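Local coordinates for protein ADP-ribosylating toxin CARDS (Mycoplasma pneumoniae, PDB 4TLV) that transfers the ADP-ribosyl group of NAD(+) to multiple target proteins, acts as the main virulence factor of the bacterium and causes vacuoles in mammalian cells, at residues Q321-K326 / Q362-T367; L102-Q107 / R547-N552. All coordinates share one frame; numbering follows the deposited sequence.

Interaction 1. Residues Q321-K326 / Q362-T367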
ATOM      1  N   GLN A 321      -1.837   0.884  -6.520  1.00 10.38           N
ATOM      2  CA  GLN A 321      -2.378   0.149  -7.670  1.00  9.47           C
ATOM      3  C   GLN A 321      -3.909   0.090  -7.744  1.00  9.61           C
ATOM      4  O   GLN A 321      -4.455  -0.704  -8.511  1.00  9.69           O
ATOM      5  CB  GLN A 321      -1.792  -1.276  -7.766  1.00 11.47           C
ATOM      6  CG  GLN A 321      -0.289  -1.325  -7.982  1.00 13.29           C
ATOM      7  CD  GLN A 321       0.235  -2.747  -8.202  1.00 14.51           C
ATOM      8  OE1 GLN A 321       0.979  -3.255  -7.237  1.00 13.99           O
ATOM      9  NE2 GLN A 321      -0.049  -3.385  -9.229  1.00 13.02           N
ATOM     10  N   ARG A 322      -4.600   0.932  -6.973  1.00  9.71           N
ATOM     11  CA  ARG A 322      -6.052   0.871  -6.925  1.00 11.60           C
ATOM     12  C   ARG A 322      -6.650   1.777  -7.978  1.00 10.85           C
ATOM     13  O   ARG A 322      -6.114   2.842  -8.275  1.00 10.59           O
ATOM     14  CB  ARG A 322      -6.567   1.294  -5.551  1.00 11.30           C
ATOM     15  CG  ARG A 322      -5.939   0.509  -4.382  1.00 11.62           C
ATOM     16  CD  ARG A 322      -6.455   1.062  -3.037  1.00  9.40           C
ATOM     17  NE  ARG A 322      -5.997   2.423  -2.794  1.00  9.78           N
ATOM     18  CZ  ARG A 322      -6.082   3.032  -1.612  1.00 14.06           C
ATOM     19  NH1 ARG A 322      -6.607   2.386  -0.577  1.00  8.83           N
ATOM     20  NH2 ARG A 322      -5.677   4.299  -1.465  1.00 10.94           N
ATOM     21  N   ILE A 323      -7.762   1.351  -8.553  1.00 11.25           N
ATOM     22  CA  ILE A 323      -8.523   2.246  -9.419  1.00 10.03           C
ATOM     23  C   ILE A 323      -9.702   2.762  -8.599  1.00 12.97           C
ATOM     24  O   ILE A 323     -10.614   1.997  -8.273  1.00 12.17           O
ATOM     25  CB  ILE A 323      -9.036   1.494 -10.675  1.00 10.59           C
ATOM     26  CG1 ILE A 323      -7.855   0.915 -11.455  1.00 13.46           C
ATOM     27  CG2 ILE A 323      -9.876   2.422 -11.549  1.00 11.22           C
ATOM     28  CD1 ILE A 323      -8.256  -0.171 -12.474  1.00 17.97           C
ATOM     29  N   CYS A 324      -9.673   4.045  -8.240  1.00 11.07           N
ATOM     30  CA  CYS A 324     -10.645   4.608  -7.307  1.00 11.51           C
ATOM     31  C   CYS A 324     -11.593   5.576  -7.996  1.00 11.80           C
ATOM     32  O   CYS A 324     -11.186   6.297  -8.914  1.00 12.62           O
ATOM     33  CB  CYS A 324      -9.943   5.396  -6.200  1.00 10.58           C
ATOM     34  SG  CYS A 324      -8.638   4.550  -5.313  1.00 17.13           S
ATOM     35  N   LEU A 325     -12.843   5.613  -7.525  1.00 11.04           N
ATOM     36  CA  LEU A 325     -13.789   6.660  -7.907  1.00 14.59           C
ATOM     37  C   LEU A 325     -13.304   7.962  -7.298  1.00 15.45           C
ATOM     38  O   LEU A 325     -12.819   7.970  -6.170  1.00 13.68           O
ATOM     39  CB  LEU A 325     -15.177   6.385  -7.340  1.00 17.03           C
ATOM     40  CG  LEU A 325     -16.246   5.761  -8.220  1.00 22.76           C
ATOM     41  CD1 LEU A 325     -17.589   5.710  -7.457  1.00 18.54           C
ATOM     42  CD2 LEU A 325     -16.391   6.527  -9.539  1.00 15.56           C
ATOM     43  N   LYS A 326     -13.455   9.062  -8.028  1.00 12.65           N
ATOM     44  CA  LYS A 326     -12.964  10.351  -7.562  1.00 14.34           C
ATOM     45  C   LYS A 326     -13.560  10.784  -6.227  1.00 15.20           C
ATOM     46  O   LYS A 326     -12.822  11.187  -5.331  1.00 15.95           O
ATOM     47  CB  LYS A 326     -13.217  11.450  -8.607  1.00 14.03           C
ATOM     48  CG  LYS A 326     -12.901  12.867  -8.116  1.00 17.17           C
ATOM     49  CD  LYS A 326     -13.334  13.903  -9.164  1.00 17.13           C
ATOM     50  CE  LYS A 326     -13.227  15.320  -8.644  1.00 25.09           C
ATOM     51  NZ  LYS A 326     -11.832  15.642  -8.270  1.00 28.46           N
ATOM     52  N   GLN A 362      -7.883  -5.381  -4.928  1.00  9.95           N
ATOM     53  CA  GLN A 362      -8.052  -4.027  -5.475  1.00 10.23           C
ATOM     54  C   GLN A 362      -6.821  -3.536  -6.240  1.00 11.22           C
ATOM     55  O   GLN A 362      -6.757  -2.366  -6.625  1.00 13.27           O
ATOM     56  CB  GLN A 362      -8.389  -3.009  -4.370  1.00 12.32           C
ATOM     57  CG  GLN A 362      -9.647  -3.320  -3.548  1.00 12.89           C
ATOM     58  CD  GLN A 362      -9.840  -2.346  -2.388  1.00 12.97           C
ATOM     59  OE1 GLN A 362      -9.087  -1.386  -2.228  1.00 12.78           O
ATOM     60  NE2 GLN A 362     -10.859  -2.587  -1.579  1.00 19.38           N
ATOM     61  N   LYS A 363      -5.840  -4.403  -6.460  1.00 11.14           N
ATOM     62  CA  LYS A 363      -4.628  -3.981  -7.152  1.00 12.67           C
ATOM     63  C   LYS A 363      -4.631  -4.375  -8.633  1.00 14.93           C
ATOM     64  O   LYS A 363      -4.969  -5.510  -8.986  1.00 11.10           O
ATOM     65  CB  LYS A 363      -3.382  -4.498  -6.429  1.00 14.03           C
ATOM     66  CG  LYS A 363      -3.277  -3.976  -4.969  1.00 10.71           C
ATOM     67  CD  LYS A 363      -1.900  -4.300  -4.386  1.00 12.77           C
ATOM     68  CE  LYS A 363      -1.780  -3.886  -2.914  1.00 11.47           C
ATOM     69  NZ  LYS A 363      -2.174  -2.436  -2.672  1.00 12.31           N
ATOM     70  N   TRP A 364      -4.240  -3.422  -9.479  1.00 11.52           N
ATOM     71  CA  TRP A 364      -4.321  -3.555 -10.937  1.00 10.38           C
ATOM     72  C   TRP A 364      -3.018  -3.112 -11.578  1.00 12.43           C
ATOM     73  O   TRP A 364      -2.340  -2.232 -11.052  1.00 12.40           O
ATOM     74  CB  TRP A 364      -5.441  -2.665 -11.479  1.00 10.24           C
ATOM     75  CG  TRP A 364      -6.788  -2.988 -10.880  1.00 13.32           C
ATOM     76  CD1 TRP A 364      -7.376  -2.395  -9.786  1.00 12.45           C
ATOM     77  CD2 TRP A 364      -7.699  -3.994 -11.331  1.00 14.44           C
ATOM     78  NE1 TRP A 364      -8.593  -2.975  -9.541  1.00 13.60           N
ATOM     79  CE2 TRP A 364      -8.822  -3.953 -10.480  1.00 13.57           C
ATOM     80  CE3 TRP A 364      -7.680  -4.920 -12.390  1.00 16.96           C
ATOM     81  CZ2 TRP A 364      -9.923  -4.816 -10.641  1.00 16.02           C
ATOM     82  CZ3 TRP A 364      -8.788  -5.772 -12.559  1.00 15.91           C
ATOM     83  CH2 TRP A 364      -9.888  -5.707 -11.692  1.00 15.66           C
ATOM     84  N   LYS A 365      -2.668  -3.723 -12.705  1.00 12.32           N
ATOM     85  CA  LYS A 365      -1.503  -3.305 -13.488  1.00 14.78           C
ATOM     86  C   LYS A 365      -2.032  -2.832 -14.821  1.00 16.36           C
ATOM     87  O   LYS A 365      -3.041  -3.353 -15.298  1.00 17.38           O
ATOM     88  CB  LYS A 365      -0.561  -4.490 -13.755  1.00 18.08           C
ATOM     89  CG  LYS A 365       0.300  -4.951 -12.591  1.00 21.75           C
ATOM     90  CD  LYS A 365       0.947  -6.315 -12.935  1.00 29.47           C
ATOM     91  CE  LYS A 365      -0.143  -7.309 -13.346  1.00 33.87           C
ATOM     92  NZ  LYS A 365       0.336  -8.695 -13.623  1.00 34.57           N
ATOM     93  N   MET A 366      -1.364  -1.852 -15.426  1.00 13.70           N
ATOM     94  CA  MET A 366      -1.748  -1.379 -16.751  1.00 15.22           C
ATOM     95  C   MET A 366      -0.535  -1.399 -17.666  1.00 20.38           C
ATOM     96  O   MET A 366       0.422  -0.655 -17.460  1.00 21.67           O
ATOM     97  CB  MET A 366      -2.329   0.019 -16.675  1.00 19.67           C
ATOM     98  CG  MET A 366      -3.534   0.090 -15.736  1.00 16.60           C
ATOM     99  SD  MET A 366      -4.457   1.582 -15.995  1.00 20.94           S
ATOM    100  CE  MET A 366      -5.592   1.496 -14.608  1.00 17.74           C
ATOM    101  N   THR A 367      -0.574  -2.250 -18.676  1.00 16.32           N
ATOM    102  CA  THR A 367       0.634  -2.498 -19.463  1.00 19.12           C
ATOM    103  C   THR A 367       0.404  -2.194 -20.946  1.00 19.25           C
ATOM    104  O   THR A 367      -0.548  -2.695 -21.545  1.00 18.68           O
ATOM    105  CB  THR A 367       1.104  -3.955 -19.284  1.00 20.97           C
ATOM    106  OG1 THR A 367       0.112  -4.835 -19.808  1.00 30.41           O
ATOM    107  CG2 THR A 367       1.266  -4.279 -17.818  1.00 17.97           C
TER
HETATM  108  O   HOH W   1      -8.948  -0.819  -7.184  1.00 11.10           O

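Interaction 2. Residues L102-Q107 / R547-N552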
ATOM      1  N   LEU A 102       6.253   1.096  20.906  1.00 15.25           N
ATOM      2  CA  LEU A 102       7.208   1.349  21.982  1.00 17.82           C
ATOM      3  C   LEU A 102       7.124   2.796  22.498  1.00 18.57           C
ATOM      4  O   LEU A 102       7.146   3.028  23.707  1.00 20.12           O
ATOM      5  CB  LEU A 102       8.626   0.998  21.547  1.00 16.06           C
ATOM      6  CG  LEU A 102       8.831  -0.492  21.223  1.00 16.59           C
ATOM      7  CD1 LEU A 102      10.140  -0.690  20.536  1.00 20.29           C
ATOM      8  CD2 LEU A 102       8.737  -1.352  22.484  1.00 21.88           C
ATOM      9  N   MET A 103       7.034   3.763  21.588  1.00 17.33           N
ATOM     10  CA  MET A 103       6.895   5.162  21.976  1.00 15.94           C
ATOM     11  C   MET A 103       5.623   5.426  22.782  1.00 21.50           C
ATOM     12  O   MET A 103       5.661   6.158  23.766  1.00 19.13           O
ATOM     13  CB  MET A 103       6.980   6.094  20.759  1.00 20.60           C
ATOM     14  CG  MET A 103       8.365   6.098  20.117  1.00 18.10           C
ATOM     15  SD  MET A 103       8.529   7.364  18.848  1.00 23.55           S
ATOM     16  CE  MET A 103       7.062   7.049  17.874  1.00 20.55           C
ATOM     17  N   ARG A 104       4.499   4.837  22.379  1.00 15.38           N
ATOM     18  CA  ARG A 104       3.258   5.063  23.115  1.00 16.09           C
ATOM     19  C   ARG A 104       3.304   4.402  24.495  1.00 20.32           C
ATOM     20  O   ARG A 104       2.675   4.885  25.430  1.00 19.07           O
ATOM     21  CB  ARG A 104       2.035   4.536  22.363  1.00 15.58           C
ATOM     22  CG  ARG A 104       1.743   5.221  21.027  1.00 15.42           C
ATOM     23  CD  ARG A 104       1.737   6.752  21.105  1.00 16.64           C
ATOM     24  NE  ARG A 104       0.782   7.308  22.078  1.00 18.06           N
ATOM     25  CZ  ARG A 104       0.592   8.613  22.261  1.00 20.45           C
ATOM     26  NH1 ARG A 104       1.269   9.486  21.535  1.00 18.39           N
ATOM     27  NH2 ARG A 104      -0.278   9.052  23.167  1.00 21.12           N
ATOM     28  N   GLN A 105       4.017   3.282  24.608  1.00 18.65           N
ATOM     29  CA  GLN A 105       4.104   2.567  25.885  1.00 21.84           C
ATOM     30  C   GLN A 105       5.235   3.138  26.734  1.00 21.33           C
ATOM     31  O   GLN A 105       5.501   2.646  27.827  1.00 27.06           O
ATOM     32  CB  GLN A 105       4.309   1.054  25.675  1.00 24.11           C
ATOM     33  CG  GLN A 105       3.164   0.342  24.939  1.00 24.53           C
ATOM     34  CD  GLN A 105       3.071  -1.142  25.280  1.00 29.55           C
ATOM     35  OE1 GLN A 105       2.891  -1.507  26.444  1.00 29.61           O
ATOM     36  NE2 GLN A 105       3.177  -2.003  24.265  1.00 21.63           N
ATOM     37  N   ARG A 106       5.913   4.156  26.209  1.00 18.63           N
ATOM     38  CA  ARG A 106       6.996   4.849  26.907  1.00 22.64           C
ATOM     39  C   ARG A 106       8.252   3.993  27.155  1.00 28.51           C
ATOM     40  O   ARG A 106       8.833   4.014  28.242  1.00 26.04           O
ATOM     41  CB  ARG A 106       6.467   5.470  28.214  1.00 25.41           C
ATOM     42  CG  ARG A 106       5.345   6.480  27.967  1.00 31.15           C
ATOM     43  CD  ARG A 106       4.552   6.805  29.233  1.00 37.91           C
ATOM     44  NE  ARG A 106       3.546   7.833  28.973  1.00 50.90           N
ATOM     45  CZ  ARG A 106       3.822   9.028  28.451  1.00 51.43           C
ATOM     46  NH1 ARG A 106       5.076   9.342  28.132  1.00 49.92           N
ATOM     47  NH2 ARG A 106       2.848   9.912  28.246  1.00 51.42           N
ATOM     48  N   GLN A 107       8.692   3.273  26.131  1.00 21.49           N
ATOM     49  CA  GLN A 107       9.845   2.389  26.264  1.00 20.39           C
ATOM     50  C   GLN A 107      10.955   2.823  25.334  1.00 25.23           C
ATOM     51  O   GLN A 107      11.733   2.012  24.835  1.00 28.30           O
ATOM     52  CB  GLN A 107       9.425   0.939  26.008  1.00 23.19           C
ATOM     53  CG  GLN A 107       8.323   0.483  26.965  1.00 22.75           C
ATOM     54  CD  GLN A 107       7.663  -0.832  26.568  1.00 38.64           C
ATOM     55  OE1 GLN A 107       8.109  -1.512  25.647  1.00 50.06           O
ATOM     56  NE2 GLN A 107       6.596  -1.196  27.274  1.00 42.74           N
ATOM     57  N   ARG A 547      -4.204  -0.911  22.036  1.00 15.05           N
ATOM     58  CA  ARG A 547      -4.286   0.078  23.108  1.00 16.48           C
ATOM     59  C   ARG A 547      -4.686   1.444  22.567  1.00 20.02           C
ATOM     60  O   ARG A 547      -4.413   1.774  21.413  1.00 17.06           O
ATOM     61  CB  ARG A 547      -2.946   0.200  23.830  1.00 14.98           C
ATOM     62  CG  ARG A 547      -2.573  -1.041  24.638  1.00 18.35           C
ATOM     63  CD  ARG A 547      -1.276  -0.856  25.420  1.00 18.08           C
ATOM     64  NE  ARG A 547      -1.026  -2.018  26.277  1.00 19.49           N
ATOM     65  CZ  ARG A 547      -0.426  -3.131  25.876  1.00 23.61           C
ATOM     66  NH1 ARG A 547       0.001  -3.250  24.620  1.00 20.25           N
ATOM     67  NH2 ARG A 547      -0.246  -4.129  26.730  1.00 26.03           N
ATOM     68  N   CYS A 548      -5.307   2.248  23.420  1.00 17.90           N
ATOM     69  CA  CYS A 548      -5.750   3.581  23.051  1.00 15.18           C
ATOM     70  C   CYS A 548      -4.636   4.598  23.329  1.00 16.78           C
ATOM     71  O   CYS A 548      -3.955   4.515  24.354  1.00 17.07           O
ATOM     72  CB  CYS A 548      -7.027   3.913  23.842  1.00 15.47           C
ATOM     73  SG  CYS A 548      -7.645   5.574  23.630  1.00 17.44           S
ATOM     74  N   TYR A 549      -4.431   5.548  22.421  1.00 13.56           N
ATOM     75  CA  TYR A 549      -3.424   6.591  22.636  1.00 16.77           C
ATOM     76  C   TYR A 549      -3.627   7.363  23.942  1.00 16.94           C
ATOM     77  O   TYR A 549      -2.659   7.803  24.560  1.00 15.89           O
ATOM     78  CB  TYR A 549      -3.473   7.651  21.537  1.00 14.77           C
ATOM     79  CG  TYR A 549      -2.737   7.380  20.225  1.00 15.79           C
ATOM     80  CD1 TYR A 549      -2.946   6.217  19.497  1.00 13.92           C
ATOM     81  CD2 TYR A 549      -1.905   8.351  19.685  1.00 15.51           C
ATOM     82  CE1 TYR A 549      -2.296   6.010  18.259  1.00 13.46           C
ATOM     83  CE2 TYR A 549      -1.256   8.159  18.466  1.00 20.09           C
ATOM     84  CZ  TYR A 549      -1.458   6.979  17.764  1.00 16.82           C
ATOM     85  OH  TYR A 549      -0.836   6.814  16.541  1.00 15.25           O
ATOM     86  N   ALA A 550      -4.882   7.600  24.309  1.00 15.53           N
ATOM     87  CA  ALA A 550      -5.184   8.537  25.401  1.00 18.61           C
ATOM     88  C   ALA A 550      -4.391   8.243  26.678  1.00 19.05           C
ATOM     89  O   ALA A 550      -3.711   9.121  27.204  1.00 18.67           O
ATOM     90  CB  ALA A 550      -6.687   8.573  25.694  1.00 17.37           C
ATOM     91  N   ASP A 551      -4.481   7.015  27.166  1.00 18.83           N
ATOM     92  CA  ASP A 551      -3.819   6.648  28.416  1.00 21.79           C
ATOM     93  C   ASP A 551      -3.483   5.163  28.411  1.00 26.43           C
ATOM     94  O   ASP A 551      -3.449   4.520  29.463  1.00 23.34           O
ATOM     95  CB  ASP A 551      -4.713   6.998  29.624  1.00 21.15           C
ATOM     96  CG  ASP A 551      -3.937   7.043  30.944  1.00 29.26           C
ATOM     97  OD1 ASP A 551      -2.697   7.216  30.921  1.00 24.72           O
ATOM     98  OD2 ASP A 551      -4.576   6.909  32.011  1.00 34.62           O
ATOM     99  N   ASN A 552      -3.245   4.616  27.218  1.00 18.76           N
ATOM    100  CA  ASN A 552      -2.899   3.200  27.060  1.00 20.29           C
ATOM    101  C   ASN A 552      -3.924   2.210  27.579  1.00 18.17           C
ATOM    102  O   ASN A 552      -3.580   1.094  27.967  1.00 18.21           O
ATOM    103  CB  ASN A 552      -1.516   2.907  27.636  1.00 21.18           C
ATOM    104  CG  ASN A 552      -0.441   3.563  26.842  1.00 25.77           C
ATOM    105  OD1 ASN A 552      -0.565   3.671  25.621  1.00 21.18           O
ATOM    106  ND2 ASN A 552       0.611   4.035  27.510  1.00 18.28           N
TER
HETATM  107  O   HOH W   2      -0.139   6.340  24.531  1.00 18.08           O

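Interaction 1. Residues Q321-K326 / Q362-T367
Within the beta-trefoil D2 domain, Gln321 and the turn before strand 323-325 meet Trp364 at the start of strand 364-368. The Gln321 backbone oxygen accepts a hydrogen bond from Trp364 N at 2.9 Å. The side chain of the same glutamine returns a bond to the same residue, from NE2 to Trp364 O at 3.1 Å. That bond is fairly straight at its hydrogen (162°). The acceptor lies close to the amide plane of Gln321, but the donor sits well above the plane of the Trp364 carbonyl. CG of Gln321 is anti to the carbonyl carbon (chi1 -62°) and the chain is extended from there, which carries the amide past the Trp364 carbonyl. NE2 also bonds Glu381, so two acceptors fix the rotation of this amide. Arg322 CA makes a CA-H...O contact of 3.3 Å with Gln362 O. Its NE turns to a salt bridge with Asp318.

The apolar half centres on Ile323. Its CD1 lies over one face of the Trp364 indole, 3.7 Å from the centroid of the five-membered ring, a CH-pi contact. Met366 CE touches the same methyl at 3.8 Å, and Trp317 packs on both Ile323 and Met366. A water at the indole edge, in the ring plane, joins both segments. It accepts from Ile323 N at 2.8 Å, is placed to donate to Gln362 O and takes a weak bond from Trp364 NE1, which also bonds Leu337 O. Direct bonds at Gln321 and this water thus satisfy buried backbone polar atoms from both segments, while the methyl-on-indole contact supplies the apolar part of the join.

Interaction 2. Residues L102-Q107 / R547-N552
Arg104, in the last turn of helix 92-104, faces Tyr549 and Asn552 of the turn that follows strand 543-548. Its chi2 of -49° brings CD over one face of the Tyr549 ring, towards the rim. The rim atom CD2 of Tyr549 lies over the centre of the guanidinium, 3.6 Å from Arg104 CZ, with the planes 28° apart. Arg104 NH2 donates to Tyr549 O at 3.0 Å, with the acceptor close to the guanidinium plane. Arg104 NE donates to a water at 2.8 Å. The water is placed to donate to Tyr549 O and Asn552 OD1, though acceptors in reach outnumber its protons. The remaining nitrogen, NH1, bonds Gln119. The backbone oxygen of Arg104 accepts from Asn552 ND2 at 3.1 Å. It lies near the amide plane of Asn552, whose OD1 is also bonded by Tyr527.

The Gln105 amide stacks on the Arg547 guanidinium with the planes 26° apart, and OE1 lies over the guanidinium centre, 3.7 Å from Arg547 CZ. Asp101 and Asp531 both accept from Gln105 NE2, and Asp531 also forms a salt bridge with Arg547 NH1. At Arg106 the helix ends in a Schellman motif, with positive phi, a bond from Gln107 N to Leu102 O and a weak one from Arg106 N to Met103 O.

Helix 92-104 of the ADP-ribosyltransferase domain is joined to the end of strand 543-548 and the turn after it, in D3. Asn552 caters for a carbonyl in the last helical turn, and the carbonyl of Tyr549, with a long and weak ion pair to Glu522, probably eases the positive charge of Arg104.

From the N terminus, the chain first reaches 102-107 in the ADP-ribosyltransferase domain. It then runs into D2, where 321-326 and 362-367 meet as interaction 1. That closes a short loop of 35 residues containing strands 335-340 and 348-354. The chain goes on to D3, and 547-552 returns to 102-107 as interaction 2. This closes a loop of 439 residues that contains the whole of interaction 1; the two nest and do not cross. Interaction 1 works inside one trefoil, while interaction 2 ties the first domain to the last. Their centres are about 36 Å apart and they do not touch.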